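Local coordinates for putative acyl-CoA thioester hydrolase YbhC (Escherichia coli K-12, PDB 3GRH), which is a putative outer-membrane thioesterase of the pectinesterase family that neither binds pectin nor shows pectinesterase activity, at residues A[120-125]-A[165-170]; A[144-149]-A[159-164]; A[174-179]-A[197-202]. All blocks are in the same frame, centred on the assembly; numbering follows the deposited sequence.

Interaction 1: residues A[120-125]-A[165-170]; sequences TVYVPA and GKYMPG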
loop_
_atom_site.group_PDB
_atom_site.type_symbol
_atom_site.label_atom_id
_atom_site.label_comp_id
_atom_site.label_asym_id
_atom_site.label_seq_id
_atom_site.Cartn_x
_atom_site.Cartn_y
_atom_site.Cartn_z
ATOM N N THR A 120 10.125 -14.889 -4.272
ATOM C CA THR A 120 8.770 -14.451 -4.194
ATOM C C THR A 120 7.977 -15.216 -3.154
ATOM O O THR A 120 8.270 -16.384 -2.856
ATOM C CB THR A 120 8.094 -14.599 -5.562
ATOM O OG1 THR A 120 8.260 -15.936 -6.022
ATOM C CG2 THR A 120 8.598 -13.584 -6.596
ATOM N N VAL A 121 6.868 -14.601 -2.690
ATOM C CA VAL A 121 5.896 -15.310 -1.822
ATOM C C VAL A 121 4.571 -14.902 -2.442
ATOM O O VAL A 121 4.193 -13.727 -2.444
ATOM C CB VAL A 121 5.952 -14.825 -0.405
ATOM C CG1 VAL A 121 4.856 -15.476 0.426
ATOM C CG2 VAL A 121 7.310 -15.088 0.230
ATOM N N TYR A 122 3.856 -15.876 -2.954
ATOM C CA TYR A 122 2.519 -15.669 -3.533
ATOM C C TYR A 122 1.525 -16.377 -2.626
ATOM O O TYR A 122 1.647 -17.583 -2.334
ATOM C CB TYR A 122 2.454 -16.289 -4.884
ATOM C CG TYR A 122 3.159 -15.582 -6.024
ATOM C CD1 TYR A 122 3.886 -14.396 -5.832
ATOM C CD2 TYR A 122 3.179 -16.164 -7.254
ATOM C CE1 TYR A 122 4.564 -13.799 -6.856
ATOM C CE2 TYR A 122 3.870 -15.574 -8.258
ATOM C CZ TYR A 122 4.500 -14.397 -8.064
ATOM O OH TYR A 122 5.181 -13.782 -9.144
ATOM N N VAL A 123 0.558 -15.606 -2.122
ATOM C CA VAL A 123 -0.443 -16.161 -1.175
ATOM C C VAL A 123 -1.761 -16.132 -1.912
ATOM O O VAL A 123 -2.299 -15.078 -2.174
ATOM C CB VAL A 123 -0.568 -15.360 0.124
ATOM C CG1 VAL A 123 -1.426 -16.116 1.155
ATOM C CG2 VAL A 123 0.824 -15.161 0.766
ATOM N N PRO A 124 -2.296 -17.277 -2.264
ATOM C CA PRO A 124 -3.514 -17.297 -3.081
ATOM C C PRO A 124 -4.770 -17.059 -2.318
ATOM O O PRO A 124 -4.810 -17.064 -1.086
ATOM C CB PRO A 124 -3.470 -18.721 -3.677
ATOM C CG PRO A 124 -2.804 -19.473 -2.667
ATOM C CD PRO A 124 -1.730 -18.637 -2.153
ATOM N N ALA A 125 -5.798 -16.718 -3.077
ATOM C CA ALA A 125 -7.144 -16.706 -2.520
ATOM C C ALA A 125 -7.445 -18.109 -1.973
ATOM O O ALA A 125 -7.073 -19.135 -2.555
ATOM C CB ALA A 125 -8.140 -16.275 -3.586
ATOM N N GLY A 165 11.264 -25.495 -10.023
ATOM C CA GLY A 165 9.857 -25.897 -9.913
ATOM C C GLY A 165 9.131 -25.391 -8.695
ATOM O O GLY A 165 8.222 -26.032 -8.206
ATOM N N LYS A 166 9.534 -24.222 -8.228
ATOM C CA LYS A 166 8.834 -23.541 -7.174
ATOM C C LYS A 166 7.343 -23.413 -7.476
ATOM O O LYS A 166 6.495 -23.600 -6.595
ATOM C CB LYS A 166 9.443 -22.151 -7.023
ATOM C CG LYS A 166 8.908 -21.414 -5.892
ATOM C CD LYS A 166 9.679 -20.135 -5.667
ATOM C CE LYS A 166 9.108 -19.350 -4.463
ATOM N NZ LYS A 166 10.057 -18.200 -4.084
ATOM N N TYR A 167 7.034 -23.039 -8.707
ATOM C CA TYR A 167 5.666 -22.907 -9.191
ATOM C C TYR A 167 5.508 -23.884 -10.328
ATOM O O TYR A 167 6.274 -23.916 -11.286
ATOM C CB TYR A 167 5.362 -21.464 -9.672
ATOM C CG TYR A 167 5.575 -20.454 -8.600
ATOM C CD1 TYR A 167 4.662 -20.295 -7.567
ATOM C CD2 TYR A 167 6.691 -19.621 -8.609
ATOM C CE1 TYR A 167 4.893 -19.439 -6.564
ATOM C CE2 TYR A 167 6.905 -18.713 -7.638
ATOM C CZ TYR A 167 6.001 -18.595 -6.594
ATOM O OH TYR A 167 6.218 -17.731 -5.559
ATOM N N MET A 168 4.508 -24.747 -10.168
ATOM C CA MET A 168 4.152 -25.766 -11.138
ATOM C C MET A 168 2.622 -25.943 -11.105
ATOM O O MET A 168 1.979 -25.646 -10.117
ATOM C CB MET A 168 4.740 -27.128 -10.771
ATOM C CG MET A 168 6.195 -27.171 -10.465
ATOM S SD MET A 168 6.744 -28.864 -10.383
ATOM C CE MET A 168 6.898 -29.288 -12.154
ATOM N N PRO A 169 2.021 -26.388 -12.194
ATOM C CA PRO A 169 0.621 -26.665 -12.185
ATOM C C PRO A 169 0.340 -27.622 -11.034
ATOM O O PRO A 169 1.083 -28.563 -10.760
ATOM C CB PRO A 169 0.388 -27.343 -13.524
ATOM C CG PRO A 169 1.458 -26.900 -14.354
ATOM C CD PRO A 169 2.626 -26.683 -13.497
ATOM N N GLY A 170 -0.701 -27.376 -10.318
ATOM C CA GLY A 170 -0.949 -28.299 -9.205
ATOM C C GLY A 170 -0.289 -27.907 -7.923
ATOM O O GLY A 170 -0.598 -28.505 -6.864
HETATM O O HOH W 1 11.218 -16.874 -6.230
#
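Thr120 meets the loop 165-170 through polar bonds from two consecutive residues, Lys166 and Tyr167, and so offers a worked example of how a loop can be tied to a strand inside a sheet, here strand 115-123. Its hydroxyl OG1 donates to Tyr167 OH over 2.8 Å, arriving at the edge of the phenol ring and in its plane. With chi1 at 54°, OG1 stands between the backbone N and the carbonyl carbon, pointing at the loop. The Lys166 chain, fully extended, runs past the ring to place NZ 2.8 Å from Thr120 O, where it lies in the carbonyl plane on a lone pair, the C=O...N angle being 131°. One water accepts from both Lys166 NZ (2.8 Å) and Thr120 N (3.0 Å), so both backbone polar atoms of this threonine have partners, the N through the water. The phenol oxygen of Tyr167 in turn donates to Gln93 OE1 of helix 92-100, an atom that accepts the backbone N of Tyr122 as well.

Aromatic packing supplies the second component. The Tyr122 and Tyr167 rings lie 26° from parallel but slid apart, with centroids separated by 5.0 Å and little overlap; the closest atoms are Tyr122 CD2 and Tyr167 CE1 at 3.8 Å. Tyr167 OH therefore sits above the rim of the Tyr122 ring, while Lys166 CG lies over the other face of the Tyr167 ring. A phenylalanine in place of Tyr167 would probably leave Thr120 OG1 without its acceptor and Gln93 OE1 without the phenol.

Val161 of helix 154-161 packs on Thr120, Tyr122 and Tyr167, and on the sheet side Val121 and Val123 pair with strand 196-198.

Interaction 2: residues A[144-149]-A[159-164]; sequences IGLSLD and HDVNPR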
loop_
_atom_site.group_PDB
_atom_site.type_symbol
_atom_site.label_atom_id
_atom_site.label_comp_id
_atom_site.label_asym_id
_atom_site.label_seq_id
_atom_site.Cartn_x
_atom_site.Cartn_y
_atom_site.Cartn_z
ATOM N N ILE A 144 12.409 -10.542 3.592
ATOM C CA ILE A 144 11.880 -11.236 2.433
ATOM C C ILE A 144 12.168 -10.371 1.224
ATOM O O ILE A 144 11.848 -9.187 1.229
ATOM C CB ILE A 144 10.365 -11.366 2.558
ATOM C CG1 ILE A 144 10.033 -12.258 3.744
ATOM C CG2 ILE A 144 9.781 -11.894 1.203
ATOM C CD1 ILE A 144 8.486 -12.245 3.983
ATOM N N GLY A 145 12.885 -10.874 0.237
ATOM C CA GLY A 145 13.266 -9.992 -0.859
ATOM C C GLY A 145 13.607 -10.736 -2.139
ATOM O O GLY A 145 13.947 -11.912 -2.189
ATOM N N LEU A 146 13.502 -9.985 -3.201
ATOM C CA LEU A 146 13.955 -10.405 -4.539
ATOM C C LEU A 146 14.037 -9.092 -5.374
ATOM O O LEU A 146 13.373 -8.120 -5.012
ATOM C CB LEU A 146 12.990 -11.390 -5.224
ATOM C CG LEU A 146 13.480 -12.150 -6.402
ATOM C CD1 LEU A 146 14.605 -13.094 -5.968
ATOM C CD2 LEU A 146 12.314 -12.884 -7.067
ATOM N N SER A 147 14.814 -9.071 -6.449
ATOM C CA SER A 147 14.879 -7.917 -7.350
ATOM C C SER A 147 14.062 -8.214 -8.567
ATOM O O SER A 147 14.382 -9.113 -9.329
ATOM C CB SER A 147 16.306 -7.626 -7.787
ATOM O OG SER A 147 17.098 -7.263 -6.681
ATOM N N LEU A 148 12.980 -7.470 -8.788
ATOM C CA LEU A 148 12.163 -7.620 -9.967
ATOM C C LEU A 148 11.740 -6.259 -10.492
ATOM O O LEU A 148 11.359 -5.374 -9.733
ATOM C CB LEU A 148 10.905 -8.365 -9.677
ATOM C CG LEU A 148 11.016 -9.787 -9.201
ATOM C CD1 LEU A 148 9.584 -10.263 -8.787
ATOM C CD2 LEU A 148 11.728 -10.737 -10.227
ATOM N N ASP A 149 11.875 -6.067 -11.766
ATOM C CA ASP A 149 11.591 -4.778 -12.430
ATOM C C ASP A 149 10.498 -5.004 -13.469
ATOM O O ASP A 149 10.596 -5.903 -14.263
ATOM C CB ASP A 149 12.856 -4.309 -13.113
ATOM C CG ASP A 149 12.791 -2.885 -13.750
ATOM O OD1 ASP A 149 11.739 -2.317 -14.140
ATOM O OD2 ASP A 149 13.911 -2.276 -13.916
ATOM N N HIS A 159 13.002 -16.899 -14.922
ATOM C CA HIS A 159 14.201 -17.447 -14.362
ATOM C C HIS A 159 14.390 -17.077 -12.905
ATOM O O HIS A 159 14.606 -17.949 -12.045
ATOM C CB HIS A 159 15.419 -17.052 -15.191
ATOM C CG HIS A 159 16.652 -17.701 -14.694
ATOM N ND1 HIS A 159 16.923 -19.028 -14.942
ATOM C CD2 HIS A 159 17.668 -17.243 -13.930
ATOM C CE1 HIS A 159 18.053 -19.362 -14.346
ATOM N NE2 HIS A 159 18.538 -18.293 -13.748
ATOM N N ASP A 160 14.161 -15.804 -12.609
ATOM C CA ASP A 160 14.371 -15.246 -11.273
ATOM C C ASP A 160 13.314 -15.647 -10.307
ATOM O O ASP A 160 13.596 -15.833 -9.106
ATOM C CB ASP A 160 14.461 -13.733 -11.359
ATOM C CG ASP A 160 15.776 -13.247 -11.973
ATOM O OD1 ASP A 160 16.553 -14.079 -12.511
ATOM O OD2 ASP A 160 15.921 -12.013 -12.032
ATOM N N VAL A 161 12.056 -15.736 -10.762
ATOM C CA VAL A 161 10.895 -16.076 -9.901
ATOM C C VAL A 161 10.714 -17.577 -9.678
ATOM O O VAL A 161 10.362 -17.992 -8.552
ATOM C CB VAL A 161 9.622 -15.491 -10.530
ATOM C CG1 VAL A 161 8.373 -15.965 -9.836
ATOM C CG2 VAL A 161 9.703 -13.945 -10.392
ATOM N N ASN A 162 11.044 -18.369 -10.694
ATOM C CA ASN A 162 10.794 -19.818 -10.662
ATOM C C ASN A 162 11.914 -20.734 -10.910
ATOM O O ASN A 162 11.912 -21.452 -11.896
ATOM C CB ASN A 162 9.641 -20.079 -11.591
ATOM C CG ASN A 162 9.059 -21.469 -11.430
ATOM O OD1 ASN A 162 9.142 -22.052 -10.367
ATOM N ND2 ASN A 162 8.377 -21.945 -12.461
ATOM N N PRO A 163 12.870 -20.783 -9.970
ATOM C CA PRO A 163 13.875 -21.813 -9.964
ATOM C C PRO A 163 13.395 -23.138 -9.395
ATOM O O PRO A 163 12.649 -23.159 -8.405
ATOM C CB PRO A 163 14.995 -21.185 -9.106
ATOM C CG PRO A 163 14.627 -19.750 -8.965
ATOM C CD PRO A 163 13.123 -19.798 -8.901
ATOM N N ARG A 164 13.805 -24.234 -10.025
ATOM C CA ARG A 164 13.633 -25.571 -9.473
ATOM C C ARG A 164 12.183 -25.973 -9.191
ATOM O O ARG A 164 11.904 -26.713 -8.250
ATOM C CB ARG A 164 14.518 -25.708 -8.222
ATOM C CG ARG A 164 15.974 -25.185 -8.464
ATOM C CD ARG A 164 16.813 -25.032 -7.177
ATOM N NE ARG A 164 17.033 -23.625 -6.790
ATOM C CZ ARG A 164 16.203 -22.885 -6.054
ATOM N NH1 ARG A 164 15.050 -23.381 -5.618
ATOM N NH2 ARG A 164 16.518 -21.623 -5.756
#
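Leu148 and Val161 make the closest apolar contact between the chain leaving strand 142-146 and the last turn of helix 154-161. Followed outward, the Leu148 side chain leaves CB with CG anti to its own carbonyl carbon (chi1 -63°), which, with chi2 at 172°, brings the two methyls to the helix. CB and CG act as the stem, and the touching is done beyond them. CD1 lies 4.0 Å from Val161 CG2, and CD2 comes to 3.8 Å of the same methyl, so the fork of the leucine straddles one branch of the valine, the two side chains meeting at about a right angle. CD2 also reaches Asp160 CB at 4.2 Å, extending the contact to the previous residue of the helix.

Leu146, two residues earlier, adds a neighbouring methyl. Its CD2 lies 3.8 Å from the carbonyl oxygen Asp160 O. More loosely, Leu146 CD2 sits 4.4 Å from Val161 CG2. That single methyl of Val161 is thus shared by both leucines. Thr120 of strand 115-123 touches Leu146 and Leu148 and continues the same layer of packing.

The polar groups of the leucine segment look to other parts of the fold: Ser147 OG is bonded to Thr213, and Leu148 O accepts from Asn212 ND2.

Between these segments the contact is mainly apolar packing, with Asp160 contributing its CB and backbone oxygen at the more exposed margin. The oxygen is merely brushed by a methyl, and packing of this kind has little directional preference.

Interaction 3: residues A[174-179]-A[197-202]; sequences WYMYDS and WSQNNG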
loop_
_atom_site.group_PDB
_atom_site.type_symbol
_atom_site.label_atom_id
_atom_site.label_comp_id
_atom_site.label_asym_id
_atom_site.label_seq_id
_atom_site.Cartn_x
_atom_site.Cartn_y
_atom_site.Cartn_z
ATOM N N TRP A 174 -0.282 -21.448 -8.523
ATOM C CA TRP A 174 -0.077 -21.553 -9.976
ATOM C C TRP A 174 -0.814 -20.507 -10.784
ATOM O O TRP A 174 -0.247 -19.968 -11.734
ATOM C CB TRP A 174 -0.503 -22.934 -10.483
ATOM C CG TRP A 174 -0.311 -23.068 -11.972
ATOM C CD1 TRP A 174 -1.247 -23.130 -12.892
ATOM C CD2 TRP A 174 0.946 -23.031 -12.659
ATOM N NE1 TRP A 174 -0.680 -23.215 -14.147
ATOM C CE2 TRP A 174 0.680 -23.132 -14.023
ATOM C CE3 TRP A 174 2.271 -22.921 -12.240
ATOM C CZ2 TRP A 174 1.690 -23.137 -14.978
ATOM C CZ3 TRP A 174 3.276 -22.958 -13.194
ATOM C CH2 TRP A 174 2.980 -23.035 -14.523
ATOM N N TYR A 175 -2.089 -20.277 -10.461
ATOM C CA TYR A 175 -2.873 -19.368 -11.273
ATOM C C TYR A 175 -2.230 -17.977 -11.287
ATOM O O TYR A 175 -2.339 -17.234 -12.280
ATOM C CB TYR A 175 -4.317 -19.352 -10.820
ATOM C CG TYR A 175 -4.598 -18.557 -9.589
ATOM C CD1 TYR A 175 -5.004 -17.240 -9.680
ATOM C CD2 TYR A 175 -4.568 -19.151 -8.345
ATOM C CE1 TYR A 175 -5.221 -16.495 -8.541
ATOM C CE2 TYR A 175 -4.847 -18.423 -7.173
ATOM C CZ TYR A 175 -5.186 -17.095 -7.268
ATOM O OH TYR A 175 -5.433 -16.392 -6.114
ATOM N N MET A 176 -1.622 -17.602 -10.157
ATOM C CA MET A 176 -0.925 -16.295 -9.998
ATOM C C MET A 176 0.325 -16.243 -10.886
ATOM O O MET A 176 0.491 -15.346 -11.730
ATOM C CB MET A 176 -0.563 -16.075 -8.536
ATOM C CG MET A 176 -1.795 -15.882 -7.691
ATOM S SD MET A 176 -1.565 -15.873 -5.907
ATOM C CE MET A 176 -0.835 -14.258 -5.691
ATOM N N TYR A 177 1.182 -17.249 -10.755
ATOM C CA TYR A 177 2.390 -17.333 -11.523
ATOM C C TYR A 177 2.069 -17.392 -12.981
ATOM O O TYR A 177 2.704 -16.694 -13.764
ATOM C CB TYR A 177 3.172 -18.539 -11.112
ATOM C CG TYR A 177 4.413 -18.721 -11.918
ATOM C CD1 TYR A 177 5.530 -17.912 -11.651
ATOM C CD2 TYR A 177 4.465 -19.609 -12.959
ATOM C CE1 TYR A 177 6.667 -18.026 -12.404
ATOM C CE2 TYR A 177 5.591 -19.741 -13.685
ATOM C CZ TYR A 177 6.696 -18.959 -13.398
ATOM O OH TYR A 177 7.822 -19.152 -14.237
ATOM N N ASP A 178 1.093 -18.208 -13.350
ATOM C CA ASP A 178 0.766 -18.437 -14.784
ATOM C C ASP A 178 0.234 -17.191 -15.466
ATOM O O ASP A 178 0.505 -16.952 -16.625
ATOM C CB ASP A 178 -0.256 -19.543 -14.892
ATOM C CG ASP A 178 -0.380 -20.123 -16.264
ATOM O OD1 ASP A 178 0.608 -20.190 -17.029
ATOM O OD2 ASP A 178 -1.523 -20.535 -16.530
ATOM N N SER A 179 -0.480 -16.356 -14.743
ATOM C CA SER A 179 -0.958 -15.085 -15.315
ATOM C C SER A 179 0.155 -14.143 -15.745
ATOM O O SER A 179 -0.014 -13.291 -16.650
ATOM C CB SER A 179 -1.912 -14.345 -14.349
ATOM O OG SER A 179 -1.258 -13.820 -13.195
ATOM N N TRP A 197 3.060 -11.136 -3.114
ATOM C CA TRP A 197 1.751 -10.865 -3.738
ATOM C C TRP A 197 0.735 -11.760 -3.123
ATOM O O TRP A 197 0.849 -12.955 -3.124
ATOM C CB TRP A 197 1.839 -11.164 -5.204
ATOM C CG TRP A 197 0.602 -11.075 -6.010
ATOM C CD1 TRP A 197 -0.573 -10.485 -5.663
ATOM C CD2 TRP A 197 0.414 -11.551 -7.361
ATOM N NE1 TRP A 197 -1.477 -10.617 -6.681
ATOM C CE2 TRP A 197 -0.911 -11.311 -7.701
ATOM C CE3 TRP A 197 1.205 -12.295 -8.239
ATOM C CZ2 TRP A 197 -1.443 -11.677 -8.923
ATOM C CZ3 TRP A 197 0.702 -12.589 -9.460
ATOM C CH2 TRP A 197 -0.596 -12.319 -9.791
ATOM N N SER A 198 -0.232 -11.118 -2.504
ATOM C CA SER A 198 -1.355 -11.835 -1.878
ATOM C C SER A 198 -2.677 -11.520 -2.494
ATOM O O SER A 198 -2.947 -10.374 -2.755
ATOM C CB SER A 198 -1.417 -11.478 -0.437
ATOM O OG SER A 198 -2.507 -12.110 0.237
ATOM N N GLN A 199 -3.473 -12.583 -2.723
ATOM C CA GLN A 199 -4.887 -12.424 -2.986
ATOM C C GLN A 199 -5.722 -12.971 -1.848
ATOM O O GLN A 199 -6.948 -13.145 -1.968
ATOM C CB GLN A 199 -5.273 -13.139 -4.253
ATOM C CG GLN A 199 -4.487 -12.645 -5.434
ATOM C CD GLN A 199 -5.275 -12.786 -6.649
ATOM O OE1 GLN A 199 -5.903 -13.837 -6.881
ATOM N NE2 GLN A 199 -5.392 -11.689 -7.393
ATOM N N ASN A 200 -5.113 -13.325 -0.738
ATOM C CA ASN A 200 -5.822 -13.963 0.391
ATOM C C ASN A 200 -6.635 -12.910 1.165
ATOM O O ASN A 200 -6.110 -11.926 1.710
ATOM C CB ASN A 200 -4.717 -14.546 1.302
ATOM C CG ASN A 200 -5.206 -15.362 2.426
ATOM O OD1 ASN A 200 -5.034 -14.998 3.626
ATOM N ND2 ASN A 200 -5.883 -16.442 2.106
ATOM N N ASN A 201 -7.953 -13.145 1.269
ATOM C CA ASN A 201 -8.770 -12.343 2.134
ATOM C C ASN A 201 -8.377 -12.665 3.535
ATOM O O ASN A 201 -8.215 -13.839 3.903
ATOM C CB ASN A 201 -10.255 -12.623 1.935
ATOM C CG ASN A 201 -10.783 -12.215 0.592
ATOM O OD1 ASN A 201 -10.246 -11.355 -0.108
ATOM N ND2 ASN A 201 -11.884 -12.886 0.210
ATOM N N GLY A 202 -8.257 -11.654 4.355
ATOM C CA GLY A 202 -7.829 -11.993 5.685
ATOM C C GLY A 202 -6.389 -12.148 5.962
ATOM O O GLY A 202 -6.066 -12.493 7.103
#
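Met176 lies against the indole of Trp197, its methyl pressed over the ring face. CE is 3.4 Å from the centroid of the five-membered ring and only 12° off the ring normal, a CH-pi contact; SD rides above the six-membered ring at a greater distance, 5.0 Å from that centroid. A bend at chi3 (75°) turns the methyl down onto the indole, where Met176 CE also comes to 3.3 Å of Trp197 O. The outer rim of the same indole is met edge-on by Ser179, whose OG approaches Trp197 CH2 in the ring plane at 3.8 Å while donating to Met176 O.

Tyr175 and Gln199 are set differently. Ring and amide planes stand 49° apart, and Tyr175 OH donates to Gln199 OE1 over 2.7 Å, with OE1 at the phenol edge. Tyr175 OH accepts from Ala125 N too. Asp231 OD2 accepts from both Trp197 NE1 and Gln199 NE2, linking indole and amide.

This is a Met-aromatic contact by which helix 174-181 packs on strand 196-198, part of one coil of the right-handed parallel beta-helix that characterises the pectinesterase family.

All three interactions are largely buried, interaction 3 lying somewhat nearer the chain's centre; Lys166 in interaction 1, Asp160 in interaction 2 and Tyr175 in interaction 3 are partly exposed. They reach three adjoining strands, 142-146, 115-123 and 196-198, covered by helices 154-161 and 174-181 and the loop joining them. Interaction 2 is nested within the chain loop closed by interaction 1, to which Asn162 OD1 and Tyr167 N link it; interaction 3 joins interaction 1 by strand pairing of Val123 with Trp197 and Gln199. Chemistry shifts with place: interaction 2 is mainly aliphatic, interaction 1 mixes lysine, water and hydroxyls with offset rings that barely overlap, and interaction 3 combines a methionine-indole face with a phenol-amide bond.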